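Local atomic coordinates of transcription factor tau subunit sfc1 (Schizosaccharomyces pombe, PDB entry 4BJI), a protein that takes part in activating tRNA and 5S RNA genes as a TFIIIC subunit of the tauA domain, which binds boxA promoter DNA for RNA polymerase III transcription. Residues I13-N16 / V22-C25; R88-R93 / V139-D144; E42-L47 / K72-Y77; E49-W54 / A105-L110; P148-L153 / R183-A188. All coordinates share one frame; numbering follows the deposited sequence.

In the fold
Contacts 1 and 3, the 49-54 half of contact 4 and the 88-93 half of contact 2 belong to a helix-and-sheet unit with winged-helix topology; the 105-110 and 139-144 halves belong to the two-stranded sheet. Contact 5 lies in the helical part, beyond the chain's centre, about 31 Å from contact 3 and 32 Å from contact 1, centre to centre. Contacts 2 and 4 form the junction, with centres about 5 Å apart: Gln141 OE1 lies 2.7 Å from Arg51 NH2, and Tyr91 N 2.8 Å from Trp54 O. Contact 3 reaches contact 4 through Leu47 O, 3.0 Å from Trp54 NE1, and contact 2 through Leu75 packing on Tyr91. Contact 2 meets contact 5 where Tyr140 touches Leu186.

Contact 1 of 5, residues I13-N16 / V22-C25; sequences ITTN and VPTC
The five-membered ring of Pro23, the nearly flat group at this contact, turns its CG-CD side toward the methyls of Ile13 and Thr15. Thr15 CG2 approaches that side close to the mean plane of the ring, 3.6 Å from Pro23 CD, although this holds for one of two modelled conformers of the threonine. Ile13 CG2 comes in obliquely, well off the ring plane, and ends 3.6 Å from Pro23 CG; the isoleucine and proline side chains run alongside each other, pointing opposite ways. The torsion of the isoleucine accounts for its double reach: with chi1 at -59° its CG2 stands anti to the backbone N and drops onto the proline, while CG1 takes the other branch and carries CD1 to 3.6 Å from Cys25 O, a carbon-to-carbonyl packing contact. The pieces of backbone stay well apart, the CA atoms of Ile13 and Pro23 being 7.6 Å from each other, so the segments meet through the side chains of Ile13, Thr15 and Pro23 and one backbone carbonyl, that of Cys25. Strand 14-15 is one of the two edge strands of the mixed sheet and runs parallel to strand 79-82, to which Ile13 and Thr15 are tied by backbone hydrogen bonds with Leu81. Val22 and Pro23 belong to the loop leading on to helix 35-50; a backbone bond joins Pro23 to Gly95, and Tyr80 of strand 79-82 packs against Thr15, Val22 and Pro23.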
# COMPACT_ATOMS: atom_id res chain seq x y z
N ILE A 13 -15.25 -7.34 -3.18
CA ILE A 13 -15.79 -7.04 -1.86
C ILE A 13 -14.91 -6.01 -1.20
O ILE A 13 -13.69 -6.18 -1.16
CB ILE A 13 -15.83 -8.31 -0.99
CG1 ILE A 13 -16.69 -9.38 -1.66
CG2 ILE A 13 -16.33 -7.98 0.42
CD1 ILE A 13 -16.49 -10.75 -1.08
N THR A 14 -15.53 -4.92 -0.75
CA THR A 14 -14.81 -3.85 -0.09
C THR A 14 -15.04 -3.87 1.41
O THR A 14 -16.08 -4.31 1.89
CB THR A 14 -15.17 -2.49 -0.64
OG1 THR A 14 -16.57 -2.26 -0.42
CG2 THR A 14 -14.83 -2.41 -2.11
N THR A 15 -14.02 -3.40 2.14
CA THR A 15 -14.03 -3.32 3.61
C THR A 15 -13.56 -1.95 4.10
O THR A 15 -12.84 -1.23 3.43
CB THR A 15 -13.10 -4.39 4.28
OG1 THR A 15 -11.82 -4.35 3.69
CG2 THR A 15 -13.68 -5.78 4.15
N ASN A 16 -13.99 -1.63 5.31
CA ASN A 16 -13.35 -0.57 6.09
C ASN A 16 -12.96 -1.11 7.47
O ASN A 16 -13.25 -2.26 7.81
CB ASN A 16 -14.25 0.66 6.16
CG ASN A 16 -15.56 0.41 6.90
OD1 ASN A 16 -15.57 -0.07 8.04
ND2 ASN A 16 -16.66 0.79 6.27
N VAL A 22 -13.18 -10.01 8.35
CA VAL A 22 -12.80 -9.82 6.96
C VAL A 22 -13.33 -10.96 6.06
O VAL A 22 -13.55 -12.09 6.50
CB VAL A 22 -11.27 -9.67 6.77
CG1 VAL A 22 -10.77 -8.53 7.62
CG2 VAL A 22 -10.56 -10.98 7.10
N PRO A 23 -13.52 -10.66 4.78
CA PRO A 23 -14.00 -11.66 3.84
C PRO A 23 -13.11 -12.91 3.79
O PRO A 23 -11.88 -12.79 3.78
CB PRO A 23 -13.93 -10.92 2.50
CG PRO A 23 -14.09 -9.49 2.85
CD PRO A 23 -13.32 -9.34 4.15
N THR A 24 -13.73 -14.10 3.71
CA THR A 24 -13.00 -15.37 3.68
C THR A 24 -13.14 -16.12 2.34
O THR A 24 -12.39 -17.07 2.08
CB THR A 24 -13.43 -16.32 4.80
OG1 THR A 24 -14.84 -16.52 4.74
CG2 THR A 24 -13.07 -15.72 6.15
N CYS A 25 -14.03 -15.64 1.48
CA CYS A 25 -14.22 -16.23 0.15
C CYS A 25 -14.76 -15.19 -0.83
O CYS A 25 -15.22 -14.10 -0.44
CB CYS A 25 -15.14 -17.44 0.23
SG CYS A 25 -16.80 -17.02 0.69

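Contact 2 of 5, residues R88-R93 / V139-D144; sequences RDTYTR and VYQVCD
Asp89 and Val139 come within 7.6 Å at their CA atoms and Thr90 and Gln141 within 8.8 Å, spacings that leave the two backbones too far apart to pair and hand the contact to side chains. Val139 CG2 sits 3.9 Å from Asp89 OD2, the two side chains crossing at about a right angle. That oxygen also forms a salt bridge with its own neighbour, Arg88 NE, at 3.3 Å. Further along, the methyl CG2 of Thr90 packs 4.0 Å from Gln141 NE2, while Thr90 OG1 turns to the backbone oxygen of Phe87. An extended chain (chi2 -177°) delivers the Gln141 amide to a set of partners from other segments: NE2 bonds to the backbone oxygens of Val53 and Tyr107, and OE1 receives Arg51 NH2 and Thr55 N. Four hydrogen bonds thus grip one buried amide and should fix which way round its oxygen and nitrogen lie. Strand 90-93 sits in the winged-helix sheet between strands 79-82 and 53-55, and strand 139-141 is half of a separate antiparallel ribbon with 109-111, which makes this a packing junction between a winged-helix domain and its adjoining two-stranded ribbon.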
# COMPACT_ATOMS: atom_id res chain seq x y z
N ARG A 88 -5.93 1.36 3.12
CA ARG A 88 -6.68 1.89 1.97
C ARG A 88 -5.98 1.57 0.66
O ARG A 88 -4.79 1.74 0.53
CB ARG A 88 -6.86 3.40 2.13
CG ARG A 88 -7.56 4.09 1.00
CD ARG A 88 -7.36 5.61 1.10
NE ARG A 88 -8.07 6.32 0.04
CZ ARG A 88 -8.11 7.63 -0.02
NH1 ARG A 88 -7.50 8.33 0.92
NH2 ARG A 88 -8.77 8.25 -1.00
N ASP A 89 -6.78 1.16 -0.29
CA ASP A 89 -6.33 0.93 -1.67
C ASP A 89 -5.37 -0.27 -1.77
O ASP A 89 -4.60 -0.39 -2.75
CB ASP A 89 -5.69 2.20 -2.26
CG ASP A 89 -6.70 3.30 -2.44
OD1 ASP A 89 -7.82 3.00 -2.86
OD2 ASP A 89 -6.37 4.45 -2.08
N THR A 90 -5.44 -1.19 -0.80
CA THR A 90 -4.77 -2.46 -0.90
C THR A 90 -5.75 -3.60 -1.01
O THR A 90 -6.85 -3.57 -0.41
CB THR A 90 -3.80 -2.78 0.26
OG1 THR A 90 -4.50 -3.04 1.49
CG2 THR A 90 -2.81 -1.65 0.46
N TYR A 91 -5.36 -4.60 -1.79
CA TYR A 91 -6.04 -5.88 -1.91
C TYR A 91 -5.40 -6.85 -0.95
O TYR A 91 -4.16 -7.02 -0.95
CB TYR A 91 -5.90 -6.40 -3.35
CG TYR A 91 -6.60 -5.52 -4.35
CD1 TYR A 91 -5.97 -4.41 -4.89
CD2 TYR A 91 -7.91 -5.77 -4.72
CE1 TYR A 91 -6.62 -3.55 -5.77
CE2 TYR A 91 -8.56 -4.92 -5.61
CZ TYR A 91 -7.89 -3.82 -6.13
OH TYR A 91 -8.52 -2.93 -7.01
N THR A 92 -6.21 -7.47 -0.09
CA THR A 92 -5.73 -8.40 0.95
C THR A 92 -6.29 -9.79 0.68
O THR A 92 -7.48 -9.95 0.38
CB THR A 92 -6.22 -7.91 2.32
OG1 THR A 92 -5.71 -6.59 2.59
CG2 THR A 92 -5.75 -8.85 3.41
N ARG A 93 -5.44 -10.79 0.79
CA ARG A 93 -5.89 -12.13 0.50
C ARG A 93 -6.99 -12.55 1.48
O ARG A 93 -7.01 -12.16 2.67
CB ARG A 93 -4.70 -13.11 0.51
CG ARG A 93 -4.06 -13.35 1.85
CD ARG A 93 -2.84 -14.33 1.73
NE ARG A 93 -2.40 -14.79 3.05
CZ ARG A 93 -1.14 -14.89 3.48
NH1 ARG A 93 -0.06 -14.59 2.74
NH2 ARG A 93 -0.97 -15.30 4.74
N VAL A 139 0.03 6.09 -3.90
CA VAL A 139 -0.20 5.24 -2.72
C VAL A 139 1.02 4.34 -2.56
O VAL A 139 1.34 3.58 -3.47
CB VAL A 139 -1.46 4.37 -2.81
CG1 VAL A 139 -1.65 3.58 -1.54
CG2 VAL A 139 -2.68 5.22 -3.10
N TYR A 140 1.72 4.47 -1.44
CA TYR A 140 2.95 3.71 -1.18
C TYR A 140 2.76 2.83 0.02
O TYR A 140 2.30 3.29 1.07
CB TYR A 140 4.13 4.65 -0.93
CG TYR A 140 4.51 5.45 -2.15
CD1 TYR A 140 3.93 6.67 -2.41
CD2 TYR A 140 5.43 4.96 -3.04
CE1 TYR A 140 4.27 7.39 -3.53
CE2 TYR A 140 5.78 5.68 -4.16
CZ TYR A 140 5.20 6.89 -4.38
OH TYR A 140 5.57 7.61 -5.54
N GLN A 141 3.18 1.58 -0.10
CA GLN A 141 3.20 0.68 1.04
C GLN A 141 4.53 0.76 1.79
O GLN A 141 5.58 0.95 1.18
CB GLN A 141 2.93 -0.74 0.62
CG GLN A 141 1.46 -0.95 0.23
CD GLN A 141 1.21 -2.39 -0.12
OE1 GLN A 141 1.35 -2.77 -1.29
NE2 GLN A 141 0.89 -3.21 0.85
N VAL A 142 4.48 0.59 3.10
CA VAL A 142 5.68 0.74 3.92
C VAL A 142 6.85 -0.13 3.47
O VAL A 142 7.99 0.34 3.41
CB VAL A 142 5.33 0.46 5.38
CG1 VAL A 142 6.60 0.25 6.24
CG2 VAL A 142 4.42 1.58 5.93
N CYS A 143 6.59 -1.38 3.15
CA CYS A 143 7.63 -2.30 2.74
C CYS A 143 8.34 -1.89 1.45
O CYS A 143 9.42 -2.42 1.15
CB CYS A 143 7.06 -3.71 2.61
SG CYS A 143 5.66 -3.87 1.45
N ASP A 144 7.72 -0.97 0.70
CA ASP A 144 8.28 -0.49 -0.56
C ASP A 144 8.98 0.86 -0.38
O ASP A 144 9.43 1.44 -1.38
CB ASP A 144 7.20 -0.39 -1.61
CG ASP A 144 6.51 -1.71 -1.90
OD1 ASP A 144 7.17 -2.76 -1.80
OD2 ASP A 144 5.31 -1.67 -2.24

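Contact 3 of 5, residues E42-L47 / K72-Y77; sequences EALKPL and KFALPY
Leu44 sends one methyl, CD1, onto two residues of the facing segment: it lies 3.8 Å from Ala74 CB and 4.0 Å from Leu75 CD2. The order helix 35-50, strand 53-55, helices 56-60 and 71-74, strands 79-82 and 90-93, with 53-55 pairing to 90-93, is that of a winged helix, in keeping with the HTH family. Leu44 holds CG beside its backbone N (chi1 -74°), and an extended chi2 of 170° carries CD1 across. Ala74 directs its CB toward the 42-47 segment, and the contact is made with that methyl itself. Leu75 leaves its backbone in another direction; its side chain crosses that of Leu44 at about a right angle, and CD2 is the branch that touches. The closest pair of CA atoms, those of Leu44 and Leu75, is 7.9 Å apart. In the next shell, Leu59 of helix 56-60 packs on Leu44, Leu47 and Leu75 alike, filling in where the three helices meet, while Val40 and Ile41 press on Ala74 and Phe48 on Leu75. All three touching residues are buried, which fits the purely apolar character of the first shell. Helix 35-50 bends where Pro46, having no N-H, leaves the preceding turn without a bond. On its outer surface Lys45 NZ donates to Glu42 OE2 in a salt bridge of 2.9 Å, meeting the syn lone pair of that oxygen. Beyond Leu75 the chain turns on a bond from Tyr77 N to Ala74 O of 3.0 Å, and the Tyr77 ring carries its OH to the backbone oxygen of Gly31.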
# COMPACT_ATOMS: atom_id res chain seq x y z
N GLU A 42 -3.58 -17.49 -11.52
CA GLU A 42 -2.45 -18.34 -11.20
C GLU A 42 -1.16 -17.57 -10.93
O GLU A 42 -0.38 -17.98 -10.05
CB GLU A 42 -2.25 -19.39 -12.29
CG GLU A 42 -3.43 -20.38 -12.38
CD GLU A 42 -3.75 -21.01 -11.05
OE1 GLU A 42 -2.83 -21.55 -10.41
OE2 GLU A 42 -4.91 -20.94 -10.63
N ALA A 43 -0.95 -16.46 -11.63
CA ALA A 43 0.20 -15.61 -11.38
C ALA A 43 0.09 -14.87 -10.05
O ALA A 43 1.10 -14.59 -9.39
CB ALA A 43 0.36 -14.63 -12.51
N LEU A 44 -1.13 -14.51 -9.66
CA LEU A 44 -1.36 -13.80 -8.40
C LEU A 44 -1.19 -14.67 -7.18
O LEU A 44 -0.77 -14.18 -6.11
CB LEU A 44 -2.76 -13.22 -8.36
CG LEU A 44 -3.00 -12.00 -9.25
CD1 LEU A 44 -4.48 -11.68 -9.31
CD2 LEU A 44 -2.20 -10.82 -8.72
N LYS A 45 -1.50 -15.95 -7.27
CA LYS A 45 -1.49 -16.80 -6.09
C LYS A 45 -0.15 -16.76 -5.33
O LYS A 45 -0.15 -16.53 -4.12
CB LYS A 45 -1.90 -18.24 -6.46
CG LYS A 45 -3.43 -18.40 -6.66
CD LYS A 45 -3.77 -19.80 -7.13
CE LYS A 45 -5.29 -20.01 -7.23
NZ LYS A 45 -5.61 -21.35 -7.83
N PRO A 46 0.99 -16.99 -6.01
CA PRO A 46 2.26 -16.94 -5.26
C PRO A 46 2.58 -15.55 -4.76
O PRO A 46 3.25 -15.43 -3.73
CB PRO A 46 3.31 -17.37 -6.29
CG PRO A 46 2.63 -17.37 -7.60
CD PRO A 46 1.17 -17.56 -7.34
N LEU A 47 2.14 -14.50 -5.45
CA LEU A 47 2.39 -13.15 -4.96
C LEU A 47 1.66 -12.92 -3.64
O LEU A 47 2.20 -12.29 -2.73
CB LEU A 47 2.01 -12.09 -6.01
CG LEU A 47 2.87 -12.11 -7.29
CD1 LEU A 47 2.35 -11.20 -8.40
CD2 LEU A 47 4.30 -11.75 -6.99
N LYS A 72 -7.92 -6.37 -12.68
CA LYS A 72 -9.07 -6.00 -11.89
C LYS A 72 -10.18 -7.07 -11.84
O LYS A 72 -10.96 -7.12 -10.89
CB LYS A 72 -9.67 -4.66 -12.33
CG LYS A 72 -10.35 -4.68 -13.66
CD LYS A 72 -11.10 -3.37 -13.89
CE LYS A 72 -11.70 -3.36 -15.26
NZ LYS A 72 -12.54 -2.15 -15.43
N PHE A 73 -10.21 -7.93 -12.85
CA PHE A 73 -11.15 -9.02 -12.89
C PHE A 73 -10.68 -10.26 -12.12
O PHE A 73 -11.47 -11.07 -11.68
CB PHE A 73 -11.42 -9.41 -14.36
CG PHE A 73 -12.07 -8.32 -15.18
CD1 PHE A 73 -13.43 -8.15 -15.15
CD2 PHE A 73 -11.30 -7.49 -15.96
CE1 PHE A 73 -14.03 -7.13 -15.91
CE2 PHE A 73 -11.88 -6.48 -16.71
CZ PHE A 73 -13.25 -6.30 -16.68
N ALA A 74 -9.35 -10.41 -12.01
CA ALA A 74 -8.74 -11.56 -11.33
C ALA A 74 -8.69 -11.37 -9.80
O ALA A 74 -8.89 -12.33 -9.04
CB ALA A 74 -7.32 -11.78 -11.88
N LEU A 75 -8.42 -10.14 -9.36
CA LEU A 75 -8.23 -9.88 -7.92
C LEU A 75 -9.41 -10.35 -7.06
O LEU A 75 -9.19 -10.90 -5.99
CB LEU A 75 -7.89 -8.41 -7.66
CG LEU A 75 -6.43 -8.05 -7.97
CD1 LEU A 75 -6.20 -6.58 -8.15
CD2 LEU A 75 -5.49 -8.62 -6.89
N PRO A 76 -10.66 -10.17 -7.53
CA PRO A 76 -11.80 -10.56 -6.70
C PRO A 76 -11.92 -12.06 -6.44
O PRO A 76 -12.70 -12.51 -5.58
CB PRO A 76 -13.01 -10.04 -7.51
CG PRO A 76 -12.50 -8.88 -8.22
CD PRO A 76 -11.13 -9.35 -8.67
N TYR A 77 -11.15 -12.85 -7.19
CA TYR A 77 -11.13 -14.28 -6.94
C TYR A 77 -10.25 -14.71 -5.78
O TYR A 77 -10.36 -15.83 -5.30
CB TYR A 77 -10.68 -15.04 -8.21
CG TYR A 77 -11.77 -15.13 -9.26
CD1 TYR A 77 -11.93 -14.14 -10.22
CD2 TYR A 77 -12.66 -16.19 -9.26
CE1 TYR A 77 -12.95 -14.21 -11.17
CE2 TYR A 77 -13.68 -16.26 -10.21
CZ TYR A 77 -13.80 -15.27 -11.14
OH TYR A 77 -14.82 -15.38 -12.08

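Contact 4 of 5, residues E49-W54 / A105-L110; sequences EKRPVW and AAYQAL
The Tyr107 side chain packs among Arg51, Pro52 and Val53, whose touching atoms lie oblique to the ring. Pro52 crosses the tyrosine at about a right angle and brings its CD to 3.6 Å from Tyr107 CE2. On the CE1 side Arg51 CG approaches Tyr107 CE1 at 3.8 Å; here arginine and tyrosine lie alongside, running in opposing directions, with guanidinium and ring planes 19° apart, and it is the aliphatic part of the arginine that makes the contact. Val53 meets the root of the tyrosine instead, its CB 3.6 Å from Tyr107 CB. Holding CG anti to the backbone N (chi1 174°), Arg51 stretches out from CG to NE and sets its CD 3.6 Å above the centre of the Trp54 ring plane. The arginine chain is thereby packed on two aromatic residues, and its NE makes a weak hydrogen bond (158°) to Val53 O at the edge of the guanidinium. Residues 51 and 52 are the connection between the first helix of the winged-helix fold, 35-50, and the short sheet strand 53-55, whereas Tyr107 comes just before strand 109-111 of the separate ribbon. NH2 of Arg51 forms a salt bridge with Asp144 in the 3-10 turn after strand 139-141, beside its bond to Gln141 of that strand. Trp54 NE1 is tied back to Leu47 O in helix 35-50. At the far end of the tyrosine a water donates to Lys50 O over 2.7 Å and lies 2.6 Å from Tyr107 OH, linking the hydroxyl to the last turn of that helix.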
# COMPACT_ATOMS: atom_id res chain seq x y z
N GLU A 49 0.93 -15.33 -1.52
CA GLU A 49 1.67 -16.10 -0.51
C GLU A 49 2.86 -15.31 -0.01
O GLU A 49 3.15 -15.33 1.20
CB GLU A 49 2.15 -17.45 -1.06
CG GLU A 49 1.04 -18.38 -1.46
CD GLU A 49 0.20 -18.89 -0.27
OE1 GLU A 49 0.55 -18.67 0.90
OE2 GLU A 49 -0.83 -19.54 -0.55
N LYS A 50 3.56 -14.62 -0.90
CA LYS A 50 4.75 -13.84 -0.51
C LYS A 50 4.38 -12.63 0.37
O LYS A 50 5.09 -12.26 1.32
CB LYS A 50 5.48 -13.32 -1.76
CG LYS A 50 6.10 -14.40 -2.66
CD LYS A 50 6.61 -13.86 -4.01
CE LYS A 50 7.51 -14.88 -4.70
NZ LYS A 50 7.92 -14.47 -6.07
N ARG A 51 3.27 -12.00 0.04
CA ARG A 51 2.88 -10.73 0.63
C ARG A 51 1.35 -10.70 0.63
O ARG A 51 0.75 -10.74 -0.43
CB ARG A 51 3.46 -9.60 -0.23
CG ARG A 51 3.08 -8.24 0.11
CD ARG A 51 4.05 -7.35 -0.69
NE ARG A 51 3.53 -6.05 -0.94
CZ ARG A 51 4.28 -5.08 -1.50
NH1 ARG A 51 5.54 -5.33 -1.79
NH2 ARG A 51 3.77 -3.92 -1.73
N PRO A 52 0.72 -10.67 1.80
CA PRO A 52 -0.74 -10.84 1.81
C PRO A 52 -1.54 -9.61 1.45
O PRO A 52 -2.75 -9.69 1.27
CB PRO A 52 -1.06 -11.21 3.25
CG PRO A 52 0.10 -10.61 4.04
CD PRO A 52 1.30 -10.76 3.16
N VAL A 53 -0.88 -8.46 1.36
CA VAL A 53 -1.53 -7.16 1.16
C VAL A 53 -0.76 -6.39 0.10
O VAL A 53 0.46 -6.14 0.27
CB VAL A 53 -1.51 -6.35 2.50
CG1 VAL A 53 -2.07 -4.96 2.31
CG2 VAL A 53 -2.27 -7.09 3.62
N TRP A 54 -1.43 -5.96 -0.97
CA TRP A 54 -0.79 -5.32 -2.11
C TRP A 54 -1.61 -4.17 -2.67
O TRP A 54 -2.83 -4.32 -2.87
CB TRP A 54 -0.70 -6.30 -3.28
CG TRP A 54 0.27 -7.43 -3.21
CD1 TRP A 54 0.05 -8.69 -2.71
CD2 TRP A 54 1.59 -7.45 -3.75
NE1 TRP A 54 1.17 -9.49 -2.91
CE2 TRP A 54 2.13 -8.73 -3.55
CE3 TRP A 54 2.37 -6.49 -4.39
CZ2 TRP A 54 3.42 -9.08 -3.96
CZ3 TRP A 54 3.65 -6.84 -4.79
CH2 TRP A 54 4.16 -8.12 -4.57
N ALA A 105 2.03 -4.09 9.87
CA ALA A 105 2.56 -2.75 9.82
C ALA A 105 3.41 -2.54 8.57
O ALA A 105 3.42 -1.44 8.01
CB ALA A 105 3.42 -2.48 11.07
N ALA A 106 4.08 -3.58 8.10
CA ALA A 106 4.92 -3.47 6.92
C ALA A 106 4.14 -3.25 5.61
O ALA A 106 4.70 -2.88 4.59
CB ALA A 106 5.75 -4.73 6.79
N TYR A 107 2.82 -3.51 5.64
CA TYR A 107 2.00 -3.47 4.44
C TYR A 107 1.06 -2.27 4.43
O TYR A 107 0.30 -2.09 3.48
CB TYR A 107 1.17 -4.76 4.29
CG TYR A 107 2.01 -6.00 4.36
CD1 TYR A 107 3.17 -6.09 3.61
CD2 TYR A 107 1.69 -7.02 5.23
CE1 TYR A 107 3.98 -7.23 3.69
CE2 TYR A 107 2.48 -8.14 5.32
CZ TYR A 107 3.60 -8.22 4.56
OH TYR A 107 4.36 -9.39 4.69
N GLN A 108 1.11 -1.43 5.47
CA GLN A 108 0.26 -0.24 5.50
C GLN A 108 0.54 0.66 4.30
O GLN A 108 1.67 0.72 3.81
CB GLN A 108 0.45 0.56 6.79
CG GLN A 108 -0.12 -0.18 7.97
CD GLN A 108 -0.11 0.56 9.29
OE1 GLN A 108 0.04 -0.09 10.34
NE2 GLN A 108 -0.29 1.88 9.27
N ALA A 109 -0.52 1.32 3.82
CA ALA A 109 -0.50 2.22 2.68
C ALA A 109 -0.64 3.65 3.09
O ALA A 109 -1.47 3.98 3.95
CB ALA A 109 -1.65 1.85 1.75
N LEU A 110 0.21 4.50 2.51
CA LEU A 110 0.10 5.95 2.71
C LEU A 110 -0.27 6.58 1.39
O LEU A 110 0.42 6.37 0.38
CB LEU A 110 1.40 6.53 3.25
CG LEU A 110 1.79 6.10 4.66
CD1 LEU A 110 2.79 5.02 4.59
CD2 LEU A 110 2.36 7.28 5.38
O HOH W 1 5.92 -10.23 2.81

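Contact 5 of 5, residues P148-L153 / R183-A188; sequences PTIAPL and REKLFA
Lys185 and Thr149 meet through a pair of torsions. Lys185 places CG beside its backbone N (chi1 -69°) and then runs extended to NZ, spanning the gap from the helix, while Thr149, with chi1 at 69°, holds OG1 between its own backbone N and carbonyl carbon, where it looks across toward the lysine. The ammonium donates to Thr149 OG1 over 3.1 Å, and the two side chains cross at a slant. The reach is long: the nearest CA atoms across the contact, those of Ile150 and Lys185, are 10.5 Å apart, so the extended lysine makes the polar connection. Ile150 adds a looser apolar touch, its CD1 lying 4.3 Å from the methylene Lys185 CD, partway along the chain. Asp147, just ahead of the 148-153 segment, completes the polar group by using both carboxylate oxygens: OD2 forms a salt bridge with Lys185 NZ, and OD1 is hydrogen-bonded to Thr149 OG1. Since the threonine oxygen already accepts from the lysine, its own hydroxyl hydrogen is then probably the one directed at Asp147 OD1. This small cluster would position the ammonium by two partners and offset its charge. Around it, Ile150 packs against Val178 and Met182 of helix 172-189, and Val200 of helix 197-205 leans on Lys185. Residues 148-150 lead into helix 151-155, whose opening turn has Leu153 N bonded to Ile150 O at 2.9 Å. A salt bridge and a hydrogen bond thus join the loop before that helix to the long helix 172-189, as part of the packing within the helical part of this DNA-binding fragment.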
# COMPACT_ATOMS: atom_id res chain seq x y z
N PRO A 148 16.58 5.76 2.53
CA PRO A 148 17.31 5.41 3.74
C PRO A 148 17.16 6.43 4.87
O PRO A 148 17.60 6.13 6.01
CB PRO A 148 18.77 5.27 3.24
CG PRO A 148 18.85 6.13 2.07
CD PRO A 148 17.49 6.02 1.39
N THR A 149 16.59 7.59 4.58
CA THR A 149 16.31 8.56 5.62
C THR A 149 14.92 8.36 6.22
O THR A 149 14.65 8.79 7.33
CB THR A 149 16.44 10.00 5.09
OG1 THR A 149 15.38 10.30 4.16
CG2 THR A 149 17.75 10.19 4.45
N ILE A 150 14.02 7.70 5.51
CA ILE A 150 12.65 7.49 5.99
C ILE A 150 12.44 6.08 6.53
O ILE A 150 11.78 5.87 7.57
CB ILE A 150 11.63 7.79 4.88
CG1 ILE A 150 11.82 9.26 4.46
CG2 ILE A 150 10.23 7.50 5.37
CD1 ILE A 150 10.90 9.76 3.30
N ALA A 151 12.95 5.08 5.85
CA ALA A 151 12.69 3.72 6.25
C ALA A 151 13.03 3.42 7.73
O ALA A 151 12.25 2.74 8.40
CB ALA A 151 13.39 2.77 5.30
N PRO A 152 14.16 3.92 8.26
CA PRO A 152 14.46 3.61 9.67
C PRO A 152 13.42 4.15 10.64
O PRO A 152 13.23 3.59 11.73
CB PRO A 152 15.81 4.30 9.92
CG PRO A 152 16.43 4.39 8.56
CD PRO A 152 15.26 4.67 7.62
N LEU A 153 12.73 5.22 10.26
CA LEU A 153 11.70 5.79 11.13
C LEU A 153 10.57 4.78 11.40
O LEU A 153 9.98 4.75 12.48
CB LEU A 153 11.09 7.05 10.55
CG LEU A 153 12.03 8.26 10.44
CD1 LEU A 153 11.38 9.37 9.63
CD2 LEU A 153 12.38 8.73 11.76
N ARG A 183 5.60 13.51 1.93
CA ARG A 183 4.85 14.51 1.18
C ARG A 183 5.79 15.60 0.68
O ARG A 183 5.75 16.00 -0.48
CB ARG A 183 3.76 15.12 2.05
CG ARG A 183 2.88 16.09 1.27
CD ARG A 183 1.93 16.76 2.23
NE ARG A 183 2.71 17.55 3.18
CZ ARG A 183 2.41 17.72 4.46
NH1 ARG A 183 1.32 17.17 4.99
NH2 ARG A 183 3.21 18.46 5.22
N GLU A 184 6.66 16.07 1.56
CA GLU A 184 7.61 17.12 1.18
C GLU A 184 8.50 16.65 0.04
O GLU A 184 8.72 17.38 -0.94
CB GLU A 184 8.49 17.51 2.36
CG GLU A 184 9.37 18.72 2.04
CD GLU A 184 8.56 20.00 1.89
OE1 GLU A 184 7.55 20.18 2.63
OE2 GLU A 184 8.87 20.79 0.98
N LYS A 185 9.02 15.43 0.13
CA LYS A 185 9.88 14.93 -0.95
C LYS A 185 9.07 14.82 -2.24
O LYS A 185 9.55 15.23 -3.32
CB LYS A 185 10.55 13.62 -0.55
CG LYS A 185 11.58 13.75 0.55
CD LYS A 185 12.56 12.60 0.55
CE LYS A 185 13.61 12.77 1.65
NZ LYS A 185 14.68 11.82 1.50
N LEU A 186 7.85 14.29 -2.17
CA LEU A 186 7.03 14.23 -3.38
C LEU A 186 6.77 15.60 -4.02
O LEU A 186 6.77 15.72 -5.26
CB LEU A 186 5.70 13.55 -3.06
CG LEU A 186 5.79 12.05 -2.84
CD1 LEU A 186 4.46 11.55 -2.30
CD2 LEU A 186 6.13 11.33 -4.14
N PHE A 187 6.54 16.62 -3.21
CA PHE A 187 6.27 17.97 -3.76
C PHE A 187 7.35 18.29 -4.78
O PHE A 187 7.10 18.87 -5.85
CB PHE A 187 6.41 19.08 -2.71
CG PHE A 187 5.27 19.19 -1.74
CD1 PHE A 187 3.95 18.96 -2.10
CD2 PHE A 187 5.53 19.60 -0.43
CE1 PHE A 187 2.92 19.11 -1.17
CE2 PHE A 187 4.51 19.75 0.50
CZ PHE A 187 3.20 19.51 0.12
N ALA A 188 8.58 17.96 -4.41
CA ALA A 188 9.74 18.31 -5.21
C ALA A 188 9.90 17.37 -6.39
O ALA A 188 10.07 17.80 -7.52
CB ALA A 188 11.01 18.30 -4.37